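Local atomic coordinates of MdbA (Actinomyces oris, PDB entry 4Z7X), a protein that acts as a thiol-disulfide oxidoreductase, part of a disulfide bond-forming machine linked to sortase-mediated pilus assembly. Residues Y65-S68 with H69-Q72; N82-S86 with D87-T91; K179-K182 with L183-A187; T198-K202 with G203-D207. All coordinates share one frame; numbering follows the deposited sequence.

Interaction 1: residues Y65-S68 with H69-Q72; sequences YSCS and HCAQ
Two different first torsions bring the sulfurs of Cys-67 and Cys-70 side by side: SG of Cys-67 lies anti to its own backbone N (chi1 171°), whereas SG of Cys-70 lies anti to its carbonyl carbon (chi1 -67°). Cys-67 SG and Cys-70 SG are then 3.5 Å apart, in touch but much too far for a disulfide, consistent with a reduced pair. The same turn of Cys-67 makes it the N-cap of the helix, its SG accepting a nearly straight bond from Cys-70 N at 3.4 Å (162° at the hydrogen). Its backbone carbonyl is used as well, Ala-71 N reaching Cys-67 O at 2.9 Å in the carbonyl plane, and Gln-72 N bonds to Ser-68 O at 3.0 Å, so regular helical bonding begins at once. The ring of His-69 turns its edge to the sulfur of Cys-67, SG being 5.3 Å from the ring centroid, while Ser-68 OG sits over one face of that ring, toward the rim. A histidine and a serine suit this half-open first turn, where polar groups can stay near solvent. Ala-71, by contrast, is buried, and its small methyl fits against Phe-131 and Ser-135 of helix 123-140. Thr-196 touches both cysteines and Pro-197 touches His-69, a placement that probably corresponds to the cis-proline loop of relatives. Two cysteines spaced as CxxC, here Cys-Ser-His-Cys, at the first turn of a helix that follows a central strand match the redox site typical of the thioredoxin fold.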
loop_
_atom_site.group_PDB
_atom_site.type_symbol
_atom_site.label_atom_id
_atom_site.label_comp_id
_atom_site.label_asym_id
_atom_site.label_seq_id
_atom_site.Cartn_x
_atom_site.Cartn_y
_atom_site.Cartn_z
ATOM N N TYR A 65 -2.799 -3.299 -6.805
ATOM C CA TYR A 65 -1.836 -2.771 -7.758
ATOM C C TYR A 65 -2.280 -2.797 -9.219
ATOM O O TYR A 65 -1.737 -2.048 -10.033
ATOM C CB TYR A 65 -0.456 -3.448 -7.628
ATOM C CG TYR A 65 0.330 -3.049 -6.383
ATOM C CD1 TYR A 65 0.666 -1.730 -6.173
ATOM C CD2 TYR A 65 0.663 -3.970 -5.407
ATOM C CE1 TYR A 65 1.371 -1.331 -5.068
ATOM C CE2 TYR A 65 1.358 -3.591 -4.274
ATOM C CZ TYR A 65 1.695 -2.269 -4.099
ATOM O OH TYR A 65 2.348 -1.891 -2.974
ATOM N N SER A 66 -3.227 -3.663 -9.549
ATOM C CA SER A 66 -3.751 -3.772 -10.916
ATOM C C SER A 66 -5.087 -3.059 -11.147
ATOM O O SER A 66 -5.685 -3.211 -12.219
ATOM C CB SER A 66 -3.912 -5.237 -11.309
ATOM O OG SER A 66 -2.651 -5.880 -11.385
ATOM N N CYS A 67 -5.480 -2.213 -10.191
ATOM C CA CYS A 67 -6.746 -1.463 -10.252
ATOM C C CYS A 67 -6.496 -0.035 -10.738
ATOM O O CYS A 67 -5.755 0.758 -10.100
ATOM C CB CYS A 67 -7.434 -1.465 -8.872
ATOM S SG CYS A 67 -8.863 -0.349 -8.785
ATOM N N SER A 68 -7.131 0.325 -11.841
ATOM C CA SER A 68 -6.931 1.670 -12.397
ATOM C C SER A 68 -7.431 2.779 -11.508
ATOM O O SER A 68 -6.840 3.858 -11.487
ATOM C CB SER A 68 -7.574 1.749 -13.792
ATOM O OG SER A 68 -8.984 1.614 -13.729
ATOM N N HIS A 69 -8.509 2.521 -10.757
ATOM C CA HIS A 69 -8.989 3.514 -9.825
ATOM C C HIS A 69 -8.005 3.741 -8.671
ATOM O O HIS A 69 -7.814 4.874 -8.207
ATOM C CB HIS A 69 -10.367 3.126 -9.296
ATOM C CG HIS A 69 -11.417 3.113 -10.347
ATOM N ND1 HIS A 69 -11.866 1.960 -10.945
ATOM C CD2 HIS A 69 -12.088 4.130 -10.929
ATOM C CE1 HIS A 69 -12.784 2.270 -11.842
ATOM N NE2 HIS A 69 -12.933 3.581 -11.851
ATOM N N CYS A 70 -7.390 2.668 -8.198
ATOM C CA CYS A 70 -6.311 2.754 -7.208
ATOM C C CYS A 70 -5.094 3.504 -7.753
ATOM O O CYS A 70 -4.476 4.264 -7.035
ATOM C CB CYS A 70 -5.877 1.357 -6.753
ATOM S SG CYS A 70 -7.168 0.525 -5.816
ATOM N N ALA A 71 -4.755 3.290 -9.014
ATOM C CA ALA A 71 -3.622 4.014 -9.611
ATOM C C ALA A 71 -3.926 5.499 -9.658
ATOM O O ALA A 71 -3.054 6.316 -9.348
ATOM C CB ALA A 71 -3.304 3.472 -11.009
ATOM N N GLN A 72 -5.154 5.859 -10.031
ATOM C CA GLN A 72 -5.559 7.270 -10.107
ATOM C C GLN A 72 -5.532 7.865 -8.699
ATOM O O GLN A 72 -5.098 9.011 -8.497
ATOM C CB GLN A 72 -6.988 7.410 -10.679
ATOM C CG GLN A 72 -7.137 7.060 -12.154
ATOM C CD GLN A 72 -8.578 7.173 -12.648
ATOM O OE1 GLN A 72 -9.241 6.165 -12.911
ATOM N NE2 GLN A 72 -9.071 8.397 -12.759
#

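Interaction 2: residues N82-S86 with D87-T91; sequences NQLLS and DKKIT
Leu-84 and Ile-90 meet with Leu-84 CB 3.8 Å from Ile-90 CG1, and the same CG1 is 4.0 Å from Leu-85 CD2, so one isoleucine branch is held by two leucines of the last helical turn. CG1 of Ile-90 stands between the backbone N and the carbonyl carbon (chi1 62°), a position that turns this branch to the leucines. Leu-84 CD2 also lies 3.9 Å from Lys-89 CB, the aliphatic root of a lysine whose amine leads away to solvent. On the exposed side, Gln-83 NE2 donates to Asp-87 OD2 at 3.1 Å; the oxygen lies in the plane of the amide but is itself met from above the carboxylate plane. These side chains are positioned by a Schellman motif. Lys-89 N bonds to Leu-84 O at 2.9 Å and Lys-88 N to Leu-85 O at 3.0 Å, while Lys-88, at positive phi (61°), reverses the chain out of the helix. In one of its two conformers Lys-88 folds back, and its NZ can donate to a water that donates to Leu-85 O, adding a second partner to that carbonyl. Farther out, Leu-84 and Ile-90 both pack on Val-221 of helix 216-222, and Leu-85 on Leu-124 of helix 123-140. Thr-91 then enters strand 91-96, pairing through its backbone with Pro-57 and with Leu-59 of strand 58-63.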
loop_
_atom_site.group_PDB
_atom_site.type_symbol
_atom_site.label_atom_id
_atom_site.label_comp_id
_atom_site.label_asym_id
_atom_site.label_seq_id
_atom_site.Cartn_x
_atom_site.Cartn_y
_atom_site.Cartn_z
ATOM N N ASN A 82 1.815 11.759 1.923
ATOM C CA ASN A 82 3.177 11.950 2.425
ATOM C C ASN A 82 3.268 13.158 3.355
ATOM O O ASN A 82 3.983 13.112 4.381
ATOM C CB ASN A 82 4.165 12.099 1.282
ATOM C CG ASN A 82 4.429 10.780 0.593
ATOM O OD1 ASN A 82 4.125 9.733 1.148
ATOM N ND2 ASN A 82 4.943 10.817 -0.613
ATOM N N GLN A 83 2.527 14.243 3.025
ATOM C CA GLN A 83 2.548 15.435 3.860
ATOM C C GLN A 83 1.889 15.182 5.189
ATOM O O GLN A 83 2.425 15.589 6.211
ATOM C CB GLN A 83 1.920 16.610 3.148
ATOM C CG GLN A 83 2.172 17.895 3.850
ATOM C CD GLN A 83 3.628 18.272 3.870
ATOM O OE1 GLN A 83 4.337 18.144 2.865
ATOM N NE2 GLN A 83 4.085 18.758 5.022
ATOM N N LEU A 84 0.715 14.552 5.179
ATOM C CA LEU A 84 0.046 14.203 6.425
ATOM C C LEU A 84 0.930 13.354 7.300
ATOM O O LEU A 84 0.949 13.531 8.515
ATOM C CB LEU A 84 -1.275 13.493 6.136
ATOM C CG LEU A 84 -2.364 14.406 5.584
ATOM C CD1 LEU A 84 -3.395 13.539 4.866
ATOM C CD2 LEU A 84 -3.028 15.345 6.641
ATOM N N LEU A 85 1.680 12.430 6.726
ATOM C CA LEU A 85 2.637 11.659 7.545
ATOM C C LEU A 85 3.775 12.524 8.105
ATOM O O LEU A 85 4.165 12.397 9.266
ATOM C CB LEU A 85 3.233 10.499 6.730
ATOM C CG LEU A 85 2.296 9.339 6.464
ATOM C CD1 LEU A 85 2.817 8.404 5.351
ATOM C CD2 LEU A 85 1.995 8.582 7.764
ATOM N N SER A 86 4.319 13.411 7.273
ATOM C CA SER A 86 5.392 14.284 7.722
ATOM C C SER A 86 4.926 15.189 8.862
ATOM O O SER A 86 5.680 15.461 9.781
ATOM C CB SER A 86 5.891 15.102 6.551
ATOM O OG SER A 86 7.053 15.764 6.920
ATOM N N ASP A 87 3.682 15.637 8.767
ATOM C CA ASP A 87 3.056 16.506 9.793
ATOM C C ASP A 87 2.502 15.717 10.994
ATOM O O ASP A 87 1.975 16.309 11.916
ATOM C CB ASP A 87 1.965 17.357 9.137
ATOM C CG ASP A 87 2.538 18.390 8.180
ATOM O OD1 ASP A 87 3.667 18.906 8.425
ATOM O OD2 ASP A 87 1.844 18.719 7.192
ATOM N N LYS A 88 2.656 14.393 10.975
ATOM C CA LYS A 88 2.224 13.526 12.085
ATOM C C LYS A 88 0.730 13.609 12.354
ATOM O O LYS A 88 0.286 13.507 13.505
ATOM C CB LYS A 88 3.045 13.800 13.360
ATOM C CG LYS A 88 4.549 13.707 13.142
ATOM C CD LYS A 88 4.904 12.396 12.467
ATOM C CE LYS A 88 6.303 11.884 12.743
ATOM N NZ LYS A 88 6.369 10.419 12.411
ATOM N N LYS A 89 -0.052 13.737 11.266
ATOM C CA LYS A 89 -1.504 13.883 11.363
ATOM C C LYS A 89 -2.295 12.613 11.080
ATOM O O LYS A 89 -3.477 12.546 11.387
ATOM C CB LYS A 89 -1.976 14.967 10.392
ATOM C CG LYS A 89 -1.507 16.359 10.799
ATOM C CD LYS A 89 -2.192 17.474 10.028
ATOM C CE LYS A 89 -1.882 18.830 10.654
ATOM N NZ LYS A 89 -2.497 19.057 11.983
ATOM N N ILE A 90 -1.667 11.624 10.446
ATOM C CA ILE A 90 -2.318 10.321 10.259
ATOM C C ILE A 90 -1.359 9.179 10.585
ATOM O O ILE A 90 -0.135 9.339 10.530
ATOM C CB ILE A 90 -2.817 10.088 8.821
ATOM C CG1 ILE A 90 -1.668 10.084 7.801
ATOM C CG2 ILE A 90 -3.882 11.116 8.428
ATOM C CD1 ILE A 90 -2.149 9.749 6.383
ATOM N N THR A 91 -1.948 8.031 10.865
ATOM C CA THR A 91 -1.276 6.745 10.781
ATOM C C THR A 91 -1.817 6.106 9.487
ATOM O O THR A 91 -3.005 5.950 9.340
ATOM C CB THR A 91 -1.684 5.877 11.966
ATOM O OG1 THR A 91 -1.200 6.473 13.170
ATOM C CG2 THR A 91 -1.145 4.483 11.820
HETATM O O HOH W 1 4.399 9.929 10.541
#

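Interaction 3: residues K179-K182 with L183-A187; sequences KWVK and LGDEA
Helix 178-190 shows its regular i to i+4 bonding here, with Lys-179, Trp-180, Val-181 and Lys-182 handing their carbonyls to the next turn. Leu-183 N donates to Lys-179 O at 2.9 Å, Gly-184 N to Trp-180 O at 3.0 Å, Asp-185 N to Val-181 O at 3.2 Å and Glu-186 N to Lys-182 O at 2.9 Å. Side chains meet this ladder mainly through their first carbons: Leu-183 CB rests 3.4 Å from Lys-179 O, and Asp-185 CB 3.6 Å from Lys-182 O. Gly-184 is buried and adds no side chain to that side of the helix. Asp-185, with CG anti to its carbonyl carbon (chi1 -80°), brings OD2 to 3.7 Å from Val-181 O, while the other carboxylate oxygen, OD1, accepts from the backbone N of Lys-98. Lysines and a glutamate occupy the solvent side; Lys-179 NZ is bound by Gly-29 O and Gln-28 OE1 of the N-terminal region. Trp-180, with CG anti to the backbone N (chi1 -176°), satisfies NE1 at Ala-39 O and touches Pro-32 and Val-35. Helix 103-118 packs against the same indole through Met-109, Met-112 and Leu-116; Met-109 also touches Val-181.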
loop_
_atom_site.group_PDB
_atom_site.type_symbol
_atom_site.label_atom_id
_atom_site.label_comp_id
_atom_site.label_asym_id
_atom_site.label_seq_id
_atom_site.Cartn_x
_atom_site.Cartn_y
_atom_site.Cartn_z
ATOM N N LYS A 179 1.991 -16.324 0.127
ATOM C CA LYS A 179 1.142 -16.356 1.325
ATOM C C LYS A 179 0.603 -14.985 1.693
ATOM O O LYS A 179 -0.525 -14.838 2.195
ATOM C CB LYS A 179 1.881 -16.924 2.549
ATOM C CG LYS A 179 2.069 -18.425 2.485
ATOM C CD LYS A 179 2.907 -18.931 3.668
ATOM C CE LYS A 179 2.345 -18.597 5.036
ATOM N NZ LYS A 179 3.257 -19.138 6.102
ATOM N N TRP A 180 1.392 -13.972 1.418
ATOM C CA TRP A 180 0.955 -12.604 1.707
ATOM C C TRP A 180 -0.184 -12.202 0.780
ATOM O O TRP A 180 -1.159 -11.595 1.198
ATOM C CB TRP A 180 2.128 -11.640 1.509
ATOM C CG TRP A 180 1.849 -10.213 1.861
ATOM C CD1 TRP A 180 0.972 -9.749 2.771
ATOM C CD2 TRP A 180 2.472 -9.074 1.283
ATOM N NE1 TRP A 180 1.022 -8.367 2.830
ATOM C CE2 TRP A 180 1.953 -7.935 1.930
ATOM C CE3 TRP A 180 3.454 -8.899 0.316
ATOM C CZ2 TRP A 180 2.333 -6.648 1.596
ATOM C CZ3 TRP A 180 3.829 -7.616 -0.023
ATOM C CH2 TRP A 180 3.301 -6.513 0.630
ATOM N N VAL A 181 -0.044 -12.524 -0.497
ATOM C CA VAL A 181 -1.095 -12.261 -1.488
ATOM C C VAL A 181 -2.399 -12.957 -1.051
ATOM O O VAL A 181 -3.468 -12.347 -1.003
ATOM C CB VAL A 181 -0.653 -12.737 -2.882
ATOM C CG1 VAL A 181 -1.750 -12.578 -3.902
ATOM C CG2 VAL A 181 0.621 -12.025 -3.318
ATOM N N LYS A 182 -2.289 -14.235 -0.671
ATOM C CA LYS A 182 -3.452 -14.975 -0.229
ATOM C C LYS A 182 -4.096 -14.311 1.025
ATOM O O LYS A 182 -5.326 -14.208 1.131
ATOM C CB LYS A 182 -3.072 -16.453 0.015
ATOM C CG LYS A 182 -2.840 -17.212 -1.294
ATOM C CD LYS A 182 -2.564 -18.726 -1.180
ATOM C CE LYS A 182 -1.080 -19.117 -1.247
ATOM N NZ LYS A 182 -0.540 -19.383 -2.625
ATOM N N LEU A 183 -3.279 -13.856 1.952
ATOM C CA LEU A 183 -3.795 -13.268 3.188
ATOM C C LEU A 183 -4.526 -11.958 2.893
ATOM O O LEU A 183 -5.562 -11.659 3.510
ATOM C CB LEU A 183 -2.658 -13.027 4.184
ATOM C CG LEU A 183 -3.046 -12.494 5.546
ATOM C CD1 LEU A 183 -3.934 -13.467 6.322
ATOM C CD2 LEU A 183 -1.780 -12.244 6.362
ATOM N N GLY A 184 -3.987 -11.167 1.979
ATOM C CA GLY A 184 -4.654 -9.879 1.687
ATOM C C GLY A 184 -6.035 -10.120 1.100
ATOM O O GLY A 184 -6.984 -9.425 1.395
ATOM N N ASP A 185 -6.132 -11.103 0.223
ATOM C CA ASP A 185 -7.434 -11.477 -0.342
ATOM C C ASP A 185 -8.348 -12.023 0.765
ATOM O O ASP A 185 -9.519 -11.703 0.803
ATOM C CB ASP A 185 -7.256 -12.544 -1.393
ATOM C CG ASP A 185 -6.817 -12.011 -2.683
ATOM O OD1 ASP A 185 -7.140 -10.831 -2.997
ATOM O OD2 ASP A 185 -6.190 -12.804 -3.432
ATOM N N GLU A 186 -7.805 -12.830 1.671
ATOM C CA GLU A 186 -8.594 -13.383 2.773
ATOM C C GLU A 186 -9.169 -12.277 3.649
ATOM O O GLU A 186 -10.329 -12.331 4.072
ATOM C CB GLU A 186 -7.741 -14.349 3.609
ATOM C CG GLU A 186 -8.509 -15.033 4.726
ATOM C CD GLU A 186 -7.676 -15.911 5.630
ATOM O OE1 GLU A 186 -6.436 -16.008 5.456
ATOM O OE2 GLU A 186 -8.286 -16.488 6.560
ATOM N N ALA A 187 -8.346 -11.291 3.948
ATOM C CA ALA A 187 -8.747 -10.185 4.800
ATOM C C ALA A 187 -9.808 -9.295 4.120
ATOM O O ALA A 187 -10.762 -8.827 4.746
ATOM C CB ALA A 187 -7.539 -9.382 5.231
#

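Interaction 4: residues T198-K202 with G203-D207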
loop_
_atom_site.group_PDB
_atom_site.type_symbol
_atom_site.label_atom_id
_atom_site.label_comp_id
_atom_site.label_asym_id
_atom_site.label_seq_id
_atom_site.Cartn_x
_atom_site.Cartn_y
_atom_site.Cartn_z
ATOM N N THR A 198 -10.978 1.083 -1.274
ATOM C CA THR A 198 -11.906 1.332 -0.185
ATOM C C THR A 198 -11.087 2.056 0.867
ATOM O O THR A 198 -9.971 1.622 1.182
ATOM C CB THR A 198 -12.551 0.042 0.397
ATOM O OG1 THR A 198 -13.365 -0.590 -0.598
ATOM C CG2 THR A 198 -13.406 0.402 1.581
ATOM N N VAL A 199 -11.621 3.142 1.393
ATOM C CA VAL A 199 -10.897 3.977 2.365
ATOM C C VAL A 199 -11.725 4.148 3.641
ATOM O O VAL A 199 -12.935 4.408 3.601
ATOM C CB VAL A 199 -10.584 5.356 1.706
ATOM C CG1 VAL A 199 -9.880 6.294 2.661
ATOM C CG2 VAL A 199 -9.703 5.172 0.458
ATOM N N PHE A 200 -11.044 4.017 4.786
ATOM C CA PHE A 200 -11.628 4.315 6.086
ATOM C C PHE A 200 -10.750 5.335 6.787
ATOM O O PHE A 200 -9.515 5.341 6.620
ATOM C CB PHE A 200 -11.704 3.045 6.918
ATOM C CG PHE A 200 -12.593 1.998 6.351
ATOM C CD1 PHE A 200 -13.927 1.944 6.719
ATOM C CD2 PHE A 200 -12.073 1.009 5.517
ATOM C CE1 PHE A 200 -14.753 0.981 6.193
ATOM C CE2 PHE A 200 -12.887 0.026 4.990
ATOM C CZ PHE A 200 -14.239 0.009 5.336
ATOM N N PHE A 201 -11.386 6.206 7.556
ATOM C CA PHE A 201 -10.680 7.168 8.399
ATOM C C PHE A 201 -11.300 7.150 9.767
ATOM O O PHE A 201 -12.498 7.313 9.912
ATOM C CB PHE A 201 -10.690 8.582 7.804
ATOM C CG PHE A 201 -9.936 9.554 8.657
ATOM C CD1 PHE A 201 -8.597 9.372 8.902
ATOM C CD2 PHE A 201 -10.579 10.619 9.253
ATOM C CE1 PHE A 201 -7.900 10.249 9.716
ATOM C CE2 PHE A 201 -9.898 11.482 10.060
ATOM C CZ PHE A 201 -8.564 11.296 10.303
ATOM N N LYS A 202 -10.477 6.890 10.775
ATOM C CA LYS A 202 -10.974 6.628 12.129
ATOM C C LYS A 202 -12.064 5.549 12.153
ATOM O O LYS A 202 -13.041 5.645 12.913
ATOM C CB LYS A 202 -11.504 7.898 12.763
ATOM C CG LYS A 202 -10.478 8.992 12.873
ATOM C CD LYS A 202 -11.075 10.334 13.269
ATOM C CE LYS A 202 -11.304 10.397 14.760
ATOM N NZ LYS A 202 -11.759 11.732 15.198
ATOM N N GLY A 203 -11.884 4.531 11.345
ATOM C CA GLY A 203 -12.803 3.416 11.281
ATOM C C GLY A 203 -14.093 3.671 10.517
ATOM O O GLY A 203 -14.907 2.748 10.405
ATOM N N GLU A 204 -14.306 4.899 10.016
ATOM C CA GLU A 204 -15.534 5.272 9.295
ATOM C C GLU A 204 -15.258 5.286 7.797
ATOM O O GLU A 204 -14.225 5.746 7.357
ATOM C CB GLU A 204 -16.021 6.678 9.694
ATOM C CG GLU A 204 -16.396 6.878 11.161
ATOM C CD GLU A 204 -17.726 6.264 11.577
ATOM O OE1 GLU A 204 -17.821 5.857 12.760
ATOM O OE2 GLU A 204 -18.687 6.212 10.752
ATOM N N LYS A 205 -16.179 4.735 7.037
ATOM C CA LYS A 205 -16.076 4.717 5.576
ATOM C C LYS A 205 -15.974 6.146 5.024
ATOM O O LYS A 205 -16.700 7.076 5.466
ATOM C CB LYS A 205 -17.299 4.006 4.974
ATOM C CG LYS A 205 -17.190 3.795 3.474
ATOM C CD LYS A 205 -16.254 2.648 3.104
ATOM C CE LYS A 205 -17.038 1.452 2.557
ATOM N NZ LYS A 205 -17.876 1.787 1.354
ATOM N N VAL A 206 -15.083 6.318 4.049
ATOM C CA VAL A 206 -14.895 7.578 3.363
ATOM C C VAL A 206 -15.524 7.490 1.985
ATOM O O VAL A 206 -15.233 6.579 1.244
ATOM C CB VAL A 206 -13.412 7.920 3.265
ATOM C CG1 VAL A 206 -13.196 9.166 2.429
ATOM C CG2 VAL A 206 -12.797 8.108 4.669
ATOM N N ASP A 207 -16.386 8.461 1.659
ATOM C CA ASP A 207 -17.015 8.567 0.343
ATOM C C ASP A 207 -15.946 8.979 -0.662
ATOM O O ASP A 207 -15.454 10.109 -0.634
ATOM C CB ASP A 207 -18.161 9.594 0.388
ATOM C CG ASP A 207 -18.878 9.788 -0.951
ATOM O OD1 ASP A 207 -18.500 9.131 -1.938
ATOM O OD2 ASP A 207 -19.841 10.618 -1.013
HETATM O O HOH W 2 -14.282 4.011 0.600
#
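Gly-203 and Val-206, together with Phe-200, carry this two-residue beta hairpin, in which strand 198-201 turns back into strand 204-205 through a type I' turn from Phe-201 to Glu-204. Gly-203 is the third residue of the turn and takes a positive phi (77°), easy for a residue without a side chain; Lys-202 before it is also in the left-handed region and can project its charged chain to solvent. The turn is closed from both sides, by Glu-204 N to Phe-201 O at 3.0 Å and by Phe-201 N to Glu-204 O at 2.9 Å. Phe-200 faces Lys-205 in the next, non-hydrogen-bonded pair. With CG anti to the carbonyl carbon (chi1 -63°), its ring is crossed obliquely by the lysine, whose thrice-bent chain, in one of its two conformers, places CD 4.3 Å from the Phe-200 ring centroid in an off-centre CH-pi contact. Such a pairing suits the border of the sheet: the aromatic is buried against Asp-60 and Tyr-62 of strand 58-63, while the lysine covers it with methylenes. On the other side of the hairpin, Val-206 points at the first strand, its CG2 3.8 Å from Phe-201 CB and its CB 3.9 Å from Val-199 CG1. Val-206 and Phe-201 continue onto Leu-220 of helix 216-222, and Val-199 onto Leu-59 of strand 58-63. Val-206 N donates to Val-199 O at 2.9 Å, but the return bond is made through water: one molecule accepts from Val-199 N at 2.9 Å and donates to Val-206 O at 2.8 Å.

The four contacts follow one another along a single thioredoxin-type domain. Interactions 1 and 2 lie toward the two ends of helix 68-86, their centres about 22 Å apart: the first holds the probable redox cysteines, the second leads the chain into strand 91-96. Interaction 3, in helix 178-190, lies about 27 Å from interaction 2 between centres, on the opposite side of the chain's centre. Interaction 4 forms one edge of the mixed sheet, and its nearest atoms come within about 4 Å of interaction 2; both pack on helix 216-222. Helices thus flank a central sheet. The centre of interaction 1 is about 18 Å from the centre of interaction 3, and equally far from that of interaction 4.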